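Local coordinates for protein 2-phospho-L-lactate guanylyltransferase (Methanosarcina mazei, PDB 2I5E) that probably transfers the guanylyl (GMP) group of GTP to (2S)-2-phospholactate, an activation step in the biosynthesis of coenzyme F420, at residues M4-P9 / S41-A46. Residues are numbered along the deposited sequence; the frame is centred on the assembly and turned at random.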
# COMPACT_ATOMS: atom_id res chain seq x y z
N MSE A 4 -0.17 23.96 -14.98
CA MSE A 4 -0.34 22.51 -15.07
C MSE A 4 -1.83 22.18 -15.19
O MSE A 4 -2.72 22.86 -14.62
CB MSE A 4 0.24 21.75 -13.85
CG MSE A 4 -0.55 21.88 -12.54
SE MSE A 4 0.05 20.75 -11.05
CE MSE A 4 -0.85 19.14 -11.72
N ARG A 5 -2.06 21.09 -15.93
CA ARG A 5 -3.39 20.51 -16.07
C ARG A 5 -3.54 19.13 -15.35
O ARG A 5 -2.58 18.41 -15.13
CB ARG A 5 -3.79 20.44 -17.54
CG ARG A 5 -2.86 19.65 -18.33
CD ARG A 5 -2.58 20.25 -19.67
NE ARG A 5 -3.66 20.03 -20.63
CZ ARG A 5 -4.28 21.01 -21.29
NH1 ARG A 5 -3.92 22.26 -21.08
NH2 ARG A 5 -5.24 20.73 -22.17
N ALA A 6 -4.75 18.81 -14.93
CA ALA A 6 -4.98 17.52 -14.34
C ALA A 6 -6.18 16.95 -15.03
O ALA A 6 -7.16 17.68 -15.18
CB ALA A 6 -5.19 17.61 -12.81
N VAL A 7 -6.10 15.64 -15.37
CA VAL A 7 -7.12 14.84 -16.06
C VAL A 7 -7.45 13.56 -15.25
O VAL A 7 -6.55 12.93 -14.60
CB VAL A 7 -6.66 14.54 -17.53
CG1 VAL A 7 -5.51 13.55 -17.64
CG2 VAL A 7 -7.77 14.13 -18.44
N ILE A 8 -8.74 13.24 -15.22
CA ILE A 8 -9.30 12.08 -14.54
C ILE A 8 -10.08 11.31 -15.59
O ILE A 8 -11.05 11.77 -16.06
CB ILE A 8 -10.33 12.44 -13.38
CG1 ILE A 8 -9.72 13.34 -12.27
CG2 ILE A 8 -10.94 11.21 -12.75
CD1 ILE A 8 -10.79 14.13 -11.56
N PRO A 9 -9.56 10.17 -16.03
CA PRO A 9 -10.30 9.17 -16.85
C PRO A 9 -11.48 8.61 -16.05
O PRO A 9 -11.32 8.15 -14.91
CB PRO A 9 -9.22 8.08 -17.10
CG PRO A 9 -8.12 8.32 -16.07
CD PRO A 9 -8.18 9.78 -15.69
N SER A 41 -12.39 17.06 -5.50
CA SER A 41 -12.15 17.90 -4.31
C SER A 41 -10.68 17.88 -3.82
O SER A 41 -10.12 18.92 -3.38
CB SER A 41 -13.08 17.49 -3.20
OG SER A 41 -12.79 18.36 -2.09
N SER A 42 -10.00 16.72 -3.90
CA SER A 42 -8.56 16.80 -3.53
C SER A 42 -7.70 17.60 -4.47
O SER A 42 -6.73 18.27 -4.02
CB SER A 42 -7.94 15.45 -3.28
OG SER A 42 -8.46 14.95 -2.11
N LEU A 43 -8.01 17.55 -5.75
CA LEU A 43 -7.27 18.31 -6.74
C LEU A 43 -7.49 19.81 -6.50
O LEU A 43 -6.55 20.60 -6.62
CB LEU A 43 -7.66 17.93 -8.19
CG LEU A 43 -7.35 16.46 -8.53
CD1 LEU A 43 -8.05 15.94 -9.84
CD2 LEU A 43 -5.85 16.20 -8.57
N LYS A 44 -8.73 20.17 -6.16
CA LYS A 44 -9.01 21.57 -5.98
C LYS A 44 -8.32 21.97 -4.67
O LYS A 44 -7.58 22.95 -4.64
CB LYS A 44 -10.54 21.81 -6.04
CG LYS A 44 -11.09 21.82 -7.46
CD LYS A 44 -10.33 22.90 -8.33
CE LYS A 44 -11.19 23.72 -9.32
NZ LYS A 44 -12.73 23.62 -9.16
N GLY A 45 -8.41 21.11 -3.65
CA GLY A 45 -7.80 21.35 -2.35
C GLY A 45 -6.33 21.57 -2.48
O GLY A 45 -5.71 22.17 -1.62
N ALA A 46 -5.74 21.12 -3.57
CA ALA A 46 -4.29 21.29 -3.79
C ALA A 46 -4.01 22.51 -4.63
O ALA A 46 -2.87 22.72 -5.01
CB ALA A 46 -3.68 20.05 -4.42
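Leu-43, near the end of helix 25-45, packs against Ala-6 and Ile-8 of strand 5-9, a small worked example of how a helix is seated on a beta-sheet. The contact is wholly apolar. One methyl does nearly all the touching: CD1 of Leu-43 lies 3.7 Å from CD1 of Ile-8. The same CD1 of Leu-43 is 3.9 Å from CG1 of Ile-8. Both carbons of the ethyl arm of Ile-8, CG1 and CD1, thus lie against this one methyl, the two side chains running past one another in opposite directions. In Ile-8, CG1 stands anti to the carbonyl carbon (chi1 -58°), which leaves the CG2 branch anti to the backbone N and gives the longer arm to the leucine. The CB of Ala-6 makes a looser contact, 4.4 Å from CD1 of Leu-43. The CA atoms of Ala-6 and Leu-43, 8.0 Å apart, are the nearest pair across the two segments.

Ala-6 and Ile-8, two residues apart on the strand, present the same sheet face to the helix, while Val-7 between them turns to the other face and packs on Leu-80 and Tyr-83 of helix 76-86. Backbone hydrogen bonds join Ala-6 to Asp-52 and Val-7 to Leu-92, holding strand 5-9 between the parallel strands 50-55 and 91-94. Leu-43 also touches Leu-92 and, on helix 103-109, Ile-106. The contact therefore belongs to a beta-alpha-beta crossover, strand 5-9 to helix 25-45 to strand 50-55, within the Rossmann-like core expected of a GT-A-type nucleotidyltransferase.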